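Local coordinates for protein glutathione S-transferase (Cupriavidus metallidurans, PDB 4MK3) that probably transfers glutathione to electrophilic substrates and binds glutathione sulfinic acid, at residues 24-29 against 73-78; 34-39 against 175-180; 159-164 against 200-205. One frame throughout, in Å; residues are numbered along the deposited sequence.

Contact 1. Residues 24-29 against 73-78; sequences KLYASQ and CLVMED
Lys24, Leu25 and Tyr26 run antiparallel to Val75, Leu74 and Cys73, the axes of strands 24-27 and 73-75 approaching to 4.7 Å with their N-to-C directions 157° apart. Four backbone hydrogen bonds fix the register. Lys24 and Val75 are joined both ways, by Val75 N to Lys24 O at 2.8 Å and by Lys24 N to Val75 O. Tyr26 and Cys73 form the second hydrogen-bonded pair, with Tyr26 N 2.8 Å from Cys73 O and a return bond from Cys73 N to Tyr26 O.

Between them stands the non-hydrogen-bonded pair Leu25-Leu74, on the face opposite Tyr26 and Val75. Here Leu25 CD1 meets Leu74 CD1 at 4.1 Å, methyl to methyl, and Leu74 CD1 also lies 3.5 Å from Lys24 O, against the backbone of the other strand. On the other face Tyr26 has CG beside its own N (chi1 -74°), which slants the ring diagonally to Val75 instead of straight across to Cys73: Tyr26 CE1 comes obliquely within 3.7 Å of Val75 CG2, while Cys73 O lies in the ring plane, at the edge.

Phe65 packs against Tyr26, Cys73 and Val75, its ring meeting that of Tyr26. Val37 and Arg38 of helix 32-44 touch Leu25 on the leucine face. Strand 49-52, parallel to 24-27, and strand 81-82, antiparallel to 73-75, complete the 2-1-3-4 sheet order of the thioredoxin-like N-terminal domain of glutathione transferases.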
ATOM      1  N   LYS A  24      15.395   1.212 -15.119  1.00 21.02           N
ATOM      2  CA  LYS A  24      15.321  -0.232 -14.951  1.00 21.43           C
ATOM      3  C   LYS A  24      14.167  -0.582 -14.049  1.00 22.39           C
ATOM      4  O   LYS A  24      14.003   0.007 -12.980  1.00 21.58           O
ATOM      5  CB  LYS A  24      16.611  -0.777 -14.331  1.00 24.59           C
ATOM      6  CG  LYS A  24      17.831  -0.642 -15.208  1.00 30.71           C
ATOM      7  CD  LYS A  24      19.088  -1.033 -14.433  1.00 35.74           C
ATOM      8  CE  LYS A  24      20.326  -0.906 -15.296  1.00 43.08           C
ATOM      9  NZ  LYS A  24      20.505   0.476 -15.798  1.00 50.20           N
ATOM     10  N   LEU A  25      13.362  -1.553 -14.470  1.00 18.72           N
ATOM     11  CA  LEU A  25      12.303  -2.066 -13.623  1.00 18.49           C
ATOM     12  C   LEU A  25      12.640  -3.472 -13.172  1.00 19.46           C
ATOM     13  O   LEU A  25      12.743  -4.396 -13.989  1.00 19.86           O
ATOM     14  CB  LEU A  25      10.949  -2.088 -14.336  1.00 17.23           C
ATOM     15  CG  LEU A  25       9.774  -2.495 -13.453  1.00 18.92           C
ATOM     16  CD1 LEU A  25       9.388  -1.404 -12.498  1.00 19.43           C
ATOM     17  CD2 LEU A  25       8.564  -2.916 -14.322  1.00 19.26           C
ATOM     18  N   TYR A  26      12.827  -3.607 -11.867  1.00 17.83           N
ATOM     19  CA  TYR A  26      13.001  -4.884 -11.226  1.00 17.28           C
ATOM     20  C   TYR A  26      11.623  -5.437 -10.940  1.00 18.37           C
ATOM     21  O   TYR A  26      10.805  -4.815 -10.269  1.00 18.43           O
ATOM     22  CB  TYR A  26      13.844  -4.752  -9.937  1.00 19.88           C
ATOM     23  CG  TYR A  26      15.288  -4.528 -10.214  1.00 22.22           C
ATOM     24  CD1 TYR A  26      15.765  -3.254 -10.485  1.00 22.17           C
ATOM     25  CD2 TYR A  26      16.177  -5.595 -10.267  1.00 24.39           C
ATOM     26  CE1 TYR A  26      17.091  -3.044 -10.761  1.00 22.39           C
ATOM     27  CE2 TYR A  26      17.502  -5.398 -10.546  1.00 24.44           C
ATOM     28  CZ  TYR A  26      17.956  -4.130 -10.802  1.00 19.94           C
ATOM     29  OH  TYR A  26      19.311  -4.001 -11.062  1.00 26.37           O
ATOM     30  N   ALA A  27      11.367  -6.613 -11.486  1.00 17.99           N
ATOM     31  CA  ALA A  27      10.014  -7.129 -11.524  1.00 17.02           C
ATOM     32  C   ALA A  27      10.049  -8.602 -11.816  1.00 16.81           C
ATOM     33  O   ALA A  27      11.097  -9.182 -11.917  1.00 19.96           O
ATOM     34  CB  ALA A  27       9.232  -6.402 -12.592  1.00 20.94           C
ATOM     35  N   SER A  28       8.881  -9.211 -11.940  1.00 21.36           N
ATOM     36  CA  SER A  28       8.797 -10.568 -12.442  1.00 21.43           C
ATOM     37  C   SER A  28       7.628 -10.571 -13.412  1.00 20.23           C
ATOM     38  O   SER A  28       6.806  -9.644 -13.411  1.00 22.60           O
ATOM     39  CB  SER A  28       8.580 -11.565 -11.317  1.00 21.67           C
ATOM     40  OG  SER A  28       7.259 -11.438 -10.823  1.00 24.28           O
ATOM     41  N   GLN A  29       7.574 -11.605 -14.242  1.00 21.30           N
ATOM     42  CA  GLN A  29       6.536 -11.693 -15.261  1.00 22.44           C
ATOM     43  C   GLN A  29       5.208 -12.152 -14.672  1.00 23.46           C
ATOM     44  O   GLN A  29       4.172 -12.067 -15.344  1.00 24.08           O
ATOM     45  CB  GLN A  29       6.967 -12.646 -16.375  1.00 24.41           C
ATOM     46  CG  GLN A  29       8.219 -12.209 -17.152  1.00 26.97           C
ATOM     47  CD  GLN A  29       7.942 -11.137 -18.202  1.00 36.49           C
ATOM     48  OE1 GLN A  29       6.813 -10.985 -18.672  1.00 29.44           O
ATOM     49  NE2 GLN A  29       8.984 -10.405 -18.590  1.00 38.24           N
ATOM     50  N   CYS A  73      10.276  -2.530  -8.372  1.00 14.97           N
ATOM     51  CA  CYS A  73      11.118  -1.428  -7.940  1.00 14.43           C
ATOM     52  C   CYS A  73      11.714  -0.815  -9.200  1.00 14.72           C
ATOM     53  O   CYS A  73      12.314  -1.512 -10.032  1.00 16.38           O
ATOM     54  CB  CYS A  73      12.213  -1.915  -6.981  1.00 16.38           C
ATOM     55  SG  CYS A  73      13.269  -0.588  -6.376  1.00 17.67           S
ATOM     56  N   LEU A  74      11.521   0.491  -9.373  1.00 17.17           N
ATOM     57  CA  LEU A  74      12.063   1.220 -10.511  1.00 17.13           C
ATOM     58  C   LEU A  74      13.339   1.930 -10.101  1.00 19.68           C
ATOM     59  O   LEU A  74      13.365   2.644  -9.103  1.00 21.05           O
ATOM     60  CB  LEU A  74      11.041   2.251 -10.996  1.00 19.63           C
ATOM     61  CG  LEU A  74      11.379   3.003 -12.275  1.00 23.09           C
ATOM     62  CD1 LEU A  74      11.212   2.106 -13.498  1.00 29.04           C
ATOM     63  CD2 LEU A  74      10.504   4.257 -12.388  1.00 27.70           C
ATOM     64  N   VAL A  75      14.410   1.711 -10.847  1.00 19.51           N
ATOM     65  CA  VAL A  75      15.690   2.306 -10.539  1.00 22.74           C
ATOM     66  C   VAL A  75      15.996   3.270 -11.655  1.00 25.89           C
ATOM     67  O   VAL A  75      16.081   2.878 -12.828  1.00 28.24           O
ATOM     68  CB  VAL A  75      16.779   1.236 -10.407  1.00 22.05           C
ATOM     69  CG1 VAL A  75      18.147   1.867 -10.189  1.00 30.41           C
ATOM     70  CG2 VAL A  75      16.433   0.276  -9.265  1.00 26.80           C
ATOM     71  N   MET A  76      16.151   4.537 -11.280  1.00 30.74           N
ATOM     72  CA  MET A  76      16.255   5.627 -12.238  1.00 43.11           C
ATOM     73  C   MET A  76      17.681   5.812 -12.726  1.00 42.38           C
ATOM     74  O   MET A  76      18.640   5.222 -12.191  1.00 37.99           O
ATOM     75  CB  MET A  76      15.700   6.924 -11.623  1.00 36.79           C
ATOM     76  CG  MET A  76      14.261   6.762 -11.114  1.00 44.08           C
ATOM     77  SD  MET A  76      13.407   8.267 -10.565  1.00 64.38           S
ATOM     78  CE  MET A  76      14.251   8.650  -9.028  1.00 43.91           C
ATOM     79  N   GLU A  77      17.802   6.628 -13.769  1.00 60.51           N
ATOM     80  CA  GLU A  77      19.073   6.859 -14.448  1.00 58.60           C
ATOM     81  C   GLU A  77      20.134   7.202 -13.404  1.00 55.70           C
ATOM     82  O   GLU A  77      21.210   6.606 -13.369  1.00 56.47           O
ATOM     83  CB  GLU A  77      18.958   8.000 -15.478  1.00 58.44           C
ATOM     84  CG  GLU A  77      17.635   8.083 -16.289  1.00 62.08           C
ATOM     85  CD  GLU A  77      17.571   7.132 -17.480  1.00 62.69           C
ATOM     86  OE1 GLU A  77      16.537   7.145 -18.183  1.00 62.89           O
ATOM     87  OE2 GLU A  77      18.541   6.380 -17.726  1.00 64.04           O
ATOM     88  N   ASP A  78      19.791   8.140 -12.527  1.00 50.62           N
ATOM     89  CA  ASP A  78      20.694   8.588 -11.470  1.00 52.11           C
ATOM     90  C   ASP A  78      20.978   7.536 -10.393  1.00 51.30           C
ATOM     91  O   ASP A  78      21.834   7.748  -9.544  1.00 49.35           O
ATOM     92  CB  ASP A  78      20.141   9.859 -10.804  1.00 55.10           C
ATOM     93  CG  ASP A  78      18.668   9.744 -10.437  1.00 58.44           C
ATOM     94  OD1 ASP A  78      18.323   8.934  -9.550  1.00 58.71           O
ATOM     95  OD2 ASP A  78      17.847  10.474 -11.034  1.00 66.40           O
TER

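Contact 2. Residues 34-39 against 175-180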
ATOM      1  N   ALA A  34       3.681  -5.716 -10.256  1.00 15.66           N
ATOM      2  CA  ALA A  34       4.583  -5.320 -11.316  1.00 16.12           C
ATOM      3  C   ALA A  34       3.839  -5.231 -12.645  1.00 14.83           C
ATOM      4  O   ALA A  34       4.142  -4.367 -13.471  1.00 15.52           O
ATOM      5  CB  ALA A  34       5.745  -6.288 -11.431  1.00 18.95           C
ATOM      6  N   ARG A  35       2.822  -6.077 -12.840  1.00 15.67           N
ATOM      7  CA  ARG A  35       2.069  -6.010 -14.092  1.00 14.59           C
ATOM      8  C   ARG A  35       1.341  -4.680 -14.205  1.00 14.82           C
ATOM      9  O   ARG A  35       1.289  -4.086 -15.271  1.00 14.73           O
ATOM     10  CB  ARG A  35       1.074  -7.152 -14.249  1.00 14.23           C
ATOM     11  CG  ARG A  35       0.452  -7.161 -15.645  1.00 14.80           C
ATOM     12  CD  ARG A  35      -0.680  -8.123 -15.778  1.00 14.92           C
ATOM     13  NE  ARG A  35      -1.068  -8.292 -17.174  1.00 16.07           N
ATOM     14  CZ  ARG A  35      -1.959  -9.167 -17.586  1.00 17.28           C
ATOM     15  NH1 ARG A  35      -2.612  -9.916 -16.697  1.00 19.25           N
ATOM     16  NH2 ARG A  35      -2.210  -9.311 -18.873  1.00 16.77           N
ATOM     17  N   LYS A  36       0.793  -4.209 -13.092  1.00 14.32           N
ATOM     18  CA  LYS A  36       0.166  -2.894 -13.077  1.00 14.14           C
ATOM     19  C   LYS A  36       1.112  -1.808 -13.575  1.00 14.88           C
ATOM     20  O   LYS A  36       0.760  -0.973 -14.415  1.00 14.28           O
ATOM     21  CB  LYS A  36      -0.356  -2.572 -11.667  1.00 14.70           C
ATOM     22  CG  LYS A  36      -0.960  -1.179 -11.519  1.00 14.59           C
ATOM     23  CD  LYS A  36      -1.490  -0.908 -10.103  1.00 17.68           C
ATOM     24  CE  LYS A  36      -0.362  -0.971  -9.097  1.00 18.91           C
ATOM     25  NZ  LYS A  36      -0.768  -0.531  -7.732  1.00 15.52           N
ATOM     26  N   VAL A  37       2.348  -1.819 -13.070  1.00 14.23           N
ATOM     27  CA  VAL A  37       3.343  -0.852 -13.493  1.00 15.40           C
ATOM     28  C   VAL A  37       3.711  -1.023 -14.965  1.00 13.43           C
ATOM     29  O   VAL A  37       3.827  -0.056 -15.696  1.00 15.91           O
ATOM     30  CB  VAL A  37       4.600  -0.960 -12.614  1.00 15.16           C
ATOM     31  CG1 VAL A  37       5.768  -0.184 -13.237  1.00 18.85           C
ATOM     32  CG2 VAL A  37       4.289  -0.506 -11.191  1.00 15.64           C
ATOM     33  N   ARG A  38       3.894  -2.256 -15.401  0.64 14.63           N
ATOM     34  CA  ARG A  38       4.228  -2.499 -16.786  0.64 14.73           C
ATOM     35  C   ARG A  38       3.112  -2.053 -17.729  0.64 14.71           C
ATOM     36  O   ARG A  38       3.382  -1.509 -18.798  0.64 15.52           O
ATOM     37  CB  ARG A  38       4.569  -3.959 -16.995  0.64 14.95           C
ATOM     38  CG  ARG A  38       5.767  -4.400 -16.181  0.64 15.21           C
ATOM     39  CD  ARG A  38       5.993  -5.857 -16.351  0.64 17.56           C
ATOM     40  NE  ARG A  38       6.328  -6.163 -17.725  0.64 18.18           N
ATOM     41  CZ  ARG A  38       6.109  -7.335 -18.288  0.64 24.82           C
ATOM     42  NH1 ARG A  38       5.520  -8.279 -17.584  0.64 19.69           N
ATOM     43  NH2 ARG A  38       6.466  -7.550 -19.548  0.64 27.48           N
ATOM     44  N   VAL A  39       1.867  -2.265 -17.327  1.00 15.36           N
ATOM     45  CA  VAL A  39       0.740  -1.777 -18.128  1.00 14.62           C
ATOM     46  C   VAL A  39       0.769  -0.250 -18.216  1.00 14.45           C
ATOM     47  O   VAL A  39       0.608   0.311 -19.295  1.00 15.10           O
ATOM     48  CB  VAL A  39      -0.598  -2.304 -17.590  1.00 14.08           C
ATOM     49  CG1 VAL A  39      -1.778  -1.552 -18.222  1.00 14.19           C
ATOM     50  CG2 VAL A  39      -0.707  -3.815 -17.842  1.00 15.15           C
ATOM     51  N   TYR A 175     -10.870   5.286 -19.366  1.00 15.35           N
ATOM     52  CA  TYR A 175      -9.898   4.338 -18.825  1.00 14.82           C
ATOM     53  C   TYR A 175      -8.873   5.073 -17.970  1.00 13.86           C
ATOM     54  O   TYR A 175      -8.313   6.087 -18.396  1.00 16.19           O
ATOM     55  CB  TYR A 175      -9.209   3.692 -20.008  1.00 14.43           C
ATOM     56  CG  TYR A 175      -8.131   2.648 -19.765  1.00 13.98           C
ATOM     57  CD1 TYR A 175      -8.442   1.349 -19.418  1.00 16.63           C
ATOM     58  CD2 TYR A 175      -6.808   2.962 -19.979  1.00 17.10           C
ATOM     59  CE1 TYR A 175      -7.459   0.402 -19.265  1.00 16.18           C
ATOM     60  CE2 TYR A 175      -5.816   2.015 -19.828  1.00 16.30           C
ATOM     61  CZ  TYR A 175      -6.159   0.737 -19.484  1.00 15.82           C
ATOM     62  OH  TYR A 175      -5.190  -0.226 -19.377  1.00 17.07           O
ATOM     63  N   THR A 176      -8.668   4.554 -16.767  1.00 13.28           N
ATOM     64  CA  THR A 176      -7.736   5.135 -15.804  1.00 13.41           C
ATOM     65  C   THR A 176      -6.948   4.036 -15.108  1.00 12.05           C
ATOM     66  O   THR A 176      -7.130   2.840 -15.336  1.00 11.97           O
ATOM     67  CB  THR A 176      -8.485   5.924 -14.696  1.00 14.04           C
ATOM     68  OG1 THR A 176      -9.233   5.011 -13.882  1.00 14.36           O
ATOM     69  CG2 THR A 176      -9.400   7.006 -15.268  1.00 15.11           C
ATOM     70  N   LEU A 177      -6.062   4.474 -14.222  1.00 12.95           N
ATOM     71  CA  LEU A 177      -5.324   3.540 -13.387  1.00 12.42           C
ATOM     72  C   LEU A 177      -6.247   2.625 -12.588  1.00 12.16           C
ATOM     73  O   LEU A 177      -5.857   1.509 -12.240  1.00 13.12           O
ATOM     74  CB  LEU A 177      -4.407   4.336 -12.454  1.00 12.00           C
ATOM     75  CG  LEU A 177      -3.549   3.543 -11.460  1.00 13.41           C
ATOM     76  CD1 LEU A 177      -2.597   2.597 -12.171  1.00 15.34           C
ATOM     77  CD2 LEU A 177      -2.763   4.508 -10.571  1.00 15.21           C
ATOM     78  N   ALA A 178      -7.471   3.071 -12.279  1.00 11.99           N
ATOM     79  CA  ALA A 178      -8.413   2.194 -11.615  1.00 12.96           C
ATOM     80  C   ALA A 178      -8.643   0.912 -12.406  1.00 11.96           C
ATOM     81  O   ALA A 178      -8.617  -0.204 -11.854  1.00 12.56           O
ATOM     82  CB  ALA A 178      -9.742   2.924 -11.389  1.00 12.82           C
ATOM     83  N   ASP A 179      -8.879   1.080 -13.703  1.00 12.07           N
ATOM     84  CA  ASP A 179      -9.106  -0.063 -14.578  1.00 12.98           C
ATOM     85  C   ASP A 179      -7.887  -0.940 -14.697  1.00 12.12           C
ATOM     86  O   ASP A 179      -7.994  -2.173 -14.670  1.00 12.24           O
ATOM     87  CB  ASP A 179      -9.546   0.470 -15.941  1.00 13.07           C
ATOM     88  CG  ASP A 179     -10.737   1.364 -15.816  1.00 13.13           C
ATOM     89  OD1 ASP A 179     -11.850   0.851 -15.515  1.00 13.03           O
ATOM     90  OD2 ASP A 179     -10.557   2.592 -15.965  1.00 14.16           O
ATOM     91  N   VAL A 180      -6.718  -0.323 -14.851  1.00 11.94           N
ATOM     92  CA  VAL A 180      -5.474  -1.098 -14.896  1.00 12.36           C
ATOM     93  C   VAL A 180      -5.356  -1.999 -13.663  1.00 11.15           C
ATOM     94  O   VAL A 180      -5.093  -3.195 -13.775  1.00 11.67           O
ATOM     95  CB  VAL A 180      -4.253  -0.165 -14.978  1.00 11.55           C
ATOM     96  CG1 VAL A 180      -2.957  -0.953 -14.938  1.00 14.20           C
ATOM     97  CG2 VAL A 180      -4.286   0.682 -16.223  1.00 13.33           C
TER
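Val39 and Val180 reach toward each other tip to tip, with Val39 CG1 3.5 Å from Val180 CG1, the closest approach between the two segments. Both CG1 methyls stand anti to their backbone N (chi1 167° in Val39, 176° in Val180), which turns the same branch of each valine into the interface. Val180 CG1 also lies 3.8 Å from Lys36 O, against the backbone of helix 32-44, and 4.0 Å from Lys36 CG, whose side chain crosses that of Val180 at about a right angle. Further along, Leu177 CD1 meets Lys36 CG at 4.2 Å. At the other end Tyr175 brings its OH to 3.8 Å from Val39 CG1, its hydroxyl also making a weak hydrogen bond to Glu43.

Beyond these contacts, the start of helix 177-192 is fixed by a capping box. Thr176 N donates to Asp179 OD2 at 2.8 Å, and OD2 accepts on its anti lone pair; Ala178 N donates to Thr176 OG1 at 3.1 Å. The other oxygen, Asp179 OD1, accepts from Cys170 N and so ties the preceding loop to the first helical turn, the turn that presents Leu177 and Val180. This Thr-x-x-Asp box opens the corresponding helix in many glutathione transferases.

Of its side chain, Lys36 brings CG to the contact. A bend at chi3 (62°) turns the end of the chain to salt bridges with Glu116 and Asp120 and a hydrogen bond to Ser85 OG. Between these two segments the contact is mainly methyl and methylene packing, with Tyr175 OH and Lys36 O at van der Waals distance, while the buried ammonium, gripped by two carboxylates and a hydroxyl, is likely to be held charged and adds an ionic link between the domains.

Contact 3. Residues 159-164 against 200-205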
ATOM      1  N   ALA A 159     -17.386  -5.606  -3.935  1.00 16.66           N
ATOM      2  CA  ALA A 159     -17.269  -4.150  -3.981  1.00 16.93           C
ATOM      3  C   ALA A 159     -16.880  -3.666  -5.367  1.00 19.32           C
ATOM      4  O   ALA A 159     -17.359  -2.626  -5.828  1.00 17.72           O
ATOM      5  CB  ALA A 159     -16.264  -3.647  -2.939  1.00 17.08           C
ATOM      6  N   MET A 160     -15.998  -4.390  -6.042  1.00 15.37           N
ATOM      7  CA  MET A 160     -15.612  -3.990  -7.392  1.00 14.18           C
ATOM      8  C   MET A 160     -16.844  -4.053  -8.298  1.00 16.39           C
ATOM      9  O   MET A 160     -17.049  -3.163  -9.127  1.00 16.25           O
ATOM     10  CB  MET A 160     -14.539  -4.902  -7.961  1.00 16.38           C
ATOM     11  CG  MET A 160     -13.171  -4.738  -7.325  1.00 15.73           C
ATOM     12  SD  MET A 160     -12.053  -6.011  -7.952  1.00 16.51           S
ATOM     13  CE  MET A 160     -10.504  -5.500  -7.230  1.00 15.32           C
ATOM     14  N   SER A 161     -17.635  -5.113  -8.175  1.00 16.41           N
ATOM     15  CA  SER A 161     -18.807  -5.243  -9.020  1.00 15.07           C
ATOM     16  C   SER A 161     -19.829  -4.133  -8.680  1.00 18.85           C
ATOM     17  O   SER A 161     -20.409  -3.515  -9.583  1.00 17.40           O
ATOM     18  CB  SER A 161     -19.422  -6.637  -8.859  1.00 16.64           C
ATOM     19  OG  SER A 161     -20.623  -6.785  -9.606  1.00 17.89           O
ATOM     20  N   THR A 162     -20.032  -3.864  -7.398  1.00 18.26           N
ATOM     21  CA  THR A 162     -20.962  -2.808  -6.969  1.00 18.66           C
ATOM     22  C   THR A 162     -20.491  -1.434  -7.471  1.00 18.47           C
ATOM     23  O   THR A 162     -21.290  -0.632  -7.980  1.00 21.67           O
ATOM     24  CB  THR A 162     -21.104  -2.830  -5.451  1.00 20.11           C
ATOM     25  OG1 THR A 162     -21.744  -4.061  -5.083  1.00 27.48           O
ATOM     26  CG2 THR A 162     -21.993  -1.662  -4.964  1.00 25.19           C
ATOM     27  N   GLY A 163     -19.188  -1.196  -7.379  1.00 18.09           N
ATOM     28  CA  GLY A 163     -18.606   0.084  -7.775  1.00 18.11           C
ATOM     29  C   GLY A 163     -18.630   0.325  -9.266  1.00 18.25           C
ATOM     30  O   GLY A 163     -18.883   1.447  -9.713  1.00 19.49           O
ATOM     31  N   LEU A 164     -18.332  -0.697 -10.053  1.00 16.20           N
ATOM     32  CA  LEU A 164     -18.345  -0.574 -11.507  1.00 14.98           C
ATOM     33  C   LEU A 164     -19.780  -0.380 -11.979  1.00 16.95           C
ATOM     34  O   LEU A 164     -20.036   0.378 -12.915  1.00 17.42           O
ATOM     35  CB  LEU A 164     -17.719  -1.798 -12.163  1.00 15.31           C
ATOM     36  CG  LEU A 164     -17.777  -1.877 -13.674  1.00 16.02           C
ATOM     37  CD1 LEU A 164     -16.985  -0.710 -14.319  1.00 17.69           C
ATOM     38  CD2 LEU A 164     -17.235  -3.201 -14.187  1.00 16.27           C
ATOM     39  N   ASP A 200     -18.442 -16.381 -12.540  1.00 22.44           N
ATOM     40  CA  ASP A 200     -19.812 -16.821 -12.411  1.00 23.34           C
ATOM     41  C   ASP A 200     -20.633 -15.773 -11.653  1.00 31.05           C
ATOM     42  O   ASP A 200     -21.760 -15.480 -12.065  1.00 34.87           O
ATOM     43  CB  ASP A 200     -19.837 -18.190 -11.750  1.00 29.38           C
ATOM     44  CG  ASP A 200     -19.194 -19.257 -12.622  1.00 39.69           C
ATOM     45  OD1 ASP A 200     -19.417 -19.225 -13.851  1.00 47.31           O
ATOM     46  OD2 ASP A 200     -18.466 -20.114 -12.088  1.00 40.95           O
ATOM     47  N   ARG A 201     -20.040 -15.168 -10.615  1.00 22.80           N
ATOM     48  CA  ARG A 201     -20.719 -14.282  -9.656  1.00 22.86           C
ATOM     49  C   ARG A 201     -21.022 -12.888 -10.178  1.00 20.63           C
ATOM     50  O   ARG A 201     -22.008 -12.287  -9.762  1.00 22.99           O
ATOM     51  CB  ARG A 201     -19.857 -14.055  -8.398  1.00 25.05           C
ATOM     52  CG  ARG A 201     -19.435 -15.294  -7.639  1.00 30.14           C
ATOM     53  CD  ARG A 201     -18.447 -14.887  -6.540  1.00 27.90           C
ATOM     54  NE  ARG A 201     -17.739 -16.030  -5.970  1.00 30.20           N
ATOM     55  CZ  ARG A 201     -16.730 -15.924  -5.107  1.00 32.79           C
ATOM     56  NH1 ARG A 201     -16.319 -14.729  -4.699  1.00 30.41           N
ATOM     57  NH2 ARG A 201     -16.125 -17.014  -4.653  1.00 31.74           N
ATOM     58  N   HIS A 202     -20.147 -12.357 -11.026  1.00 20.47           N
ATOM     59  CA  HIS A 202     -20.161 -10.931 -11.356  1.00 19.15           C
ATOM     60  C   HIS A 202     -20.059 -10.681 -12.853  1.00 19.77           C
ATOM     61  O   HIS A 202     -18.981 -10.407 -13.370  1.00 18.87           O
ATOM     62  CB  HIS A 202     -19.024 -10.208 -10.633  1.00 19.59           C
ATOM     63  CG  HIS A 202     -18.979 -10.454  -9.156  1.00 18.65           C
ATOM     64  ND1 HIS A 202     -19.990 -10.066  -8.302  1.00 21.36           N
ATOM     65  CD2 HIS A 202     -18.022 -11.018  -8.379  1.00 21.28           C
ATOM     66  CE1 HIS A 202     -19.664 -10.399  -7.063  1.00 21.61           C
ATOM     67  NE2 HIS A 202     -18.483 -10.988  -7.085  1.00 20.79           N
ATOM     68  N   PRO A 203     -21.200 -10.742 -13.556  1.00 21.25           N
ATOM     69  CA  PRO A 203     -21.192 -10.551 -15.006  1.00 22.35           C
ATOM     70  C   PRO A 203     -20.590  -9.230 -15.434  1.00 20.36           C
ATOM     71  O   PRO A 203     -19.931  -9.184 -16.477  1.00 21.08           O
ATOM     72  CB  PRO A 203     -22.672 -10.599 -15.370  1.00 23.54           C
ATOM     73  CG  PRO A 203     -23.270 -11.481 -14.362  1.00 24.54           C
ATOM     74  CD  PRO A 203     -22.518 -11.200 -13.084  1.00 24.65           C
ATOM     75  N   ASN A 204     -20.770  -8.166 -14.658  1.00 19.20           N
ATOM     76  CA  ASN A 204     -20.193  -6.907 -15.117  1.00 18.78           C
ATOM     77  C   ASN A 204     -18.663  -6.914 -15.112  1.00 17.91           C
ATOM     78  O   ASN A 204     -18.044  -6.289 -15.967  1.00 16.96           O
ATOM     79  CB  ASN A 204     -20.778  -5.681 -14.400  1.00 18.19           C
ATOM     80  CG  ASN A 204     -20.456  -5.622 -12.950  1.00 20.05           C
ATOM     81  OD1 ASN A 204     -20.081  -6.621 -12.305  1.00 20.44           O
ATOM     82  ND2 ASN A 204     -20.626  -4.434 -12.385  1.00 18.08           N
ATOM     83  N   LEU A 205     -18.058  -7.620 -14.165  1.00 17.68           N
ATOM     84  CA  LEU A 205     -16.608  -7.781 -14.144  1.00 14.89           C
ATOM     85  C   LEU A 205     -16.129  -8.651 -15.295  1.00 15.43           C
ATOM     86  O   LEU A 205     -15.048  -8.403 -15.834  1.00 15.80           O
ATOM     87  CB  LEU A 205     -16.172  -8.366 -12.812  1.00 15.72           C
ATOM     88  CG  LEU A 205     -16.438  -7.476 -11.593  1.00 16.66           C
ATOM     89  CD1 LEU A 205     -15.838  -8.144 -10.371  1.00 17.00           C
ATOM     90  CD2 LEU A 205     -15.882  -6.073 -11.731  1.00 17.77           C
TER
HETATM   91  O   HOH W   1     -22.450  -8.843  -9.262  1.00 29.91           O
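Ser161 and Leu205 make the nearest backbone approach, their CA atoms 6.1 Å apart, where the last turns of helix 143-164 meet a chain that leaves helix 198-201 at His202 and enters helix 203-212 at once, with His202 in the N-cap position.

Ser161 is gripped by the amide of Asn204 through two bonds. Ser161 OG donates to Asn204 OD1 at 2.8 Å, with the donor tilted 25° from the carbonyl plane, whereas Asn204 ND2 donates to Ser161 O at 3.0 Å with an N-H...O angle of 161°, the donor lying in the carbonyl plane on a lone pair. Asn204 holds CG between its backbone N and carbonyl carbon (chi1 66°), turning the amide toward the end of the neighbouring helix, where ND2 also donates to Ala165 O. With an alanine here, Ser161 O and Ala165 O would probably lose their shared donor and Ser161 OG its acceptor.

A water donates to Ser161 OG at 2.8 Å and lies 2.9 Å from His202 ND1, in the plane of the imidazole at its edge. Ser161 OG therefore both gives and receives a bond, and Ser161 CB touches His202 ND1 directly at 3.5 Å. Arg201 CB sits over one face of that ring.

Beside this polar cluster is an apolar one. Leu164 CD2 meets Leu205 CD2 at 4.0 Å, the two side chains sliding past each other in opposite directions, and Met160 CB lies 4.2 Å from Leu205 CD2. Met160 then extends away to Trp115, Leu118, Ala119 and Leu122 of helix 106-134. Such helix-to-helix packing, with leucine and methionine on the buried side and Ser161, Asn204 and His202 on the partly exposed side, belongs to the all-helical C-terminal domain of the glutathione transferase fold.

Along the chain, contacts 1 and 2 interleave: 24-29 and 34-39 come first, then 73-78, then 175-180. Strand 24-27 leads into helix 32-44, and the two contacts touch, their centres about 16 Å apart. Contacts 2 and 3 also interleave, since 175-180 falls between 159-164 and 200-205; their centres are about 18 Å apart and they do not touch. Contacts 1 and 3, about 33 Å between centres, lie on opposite sides of the chain's centre. Contact 1 thus belongs to the sheet of the N-terminal domain and contact 3 to the helical C-terminal domain, while contact 2 bridges the domains, with the side chain of Lys36 about 5 Å from the bound glutathione sulfinic acid.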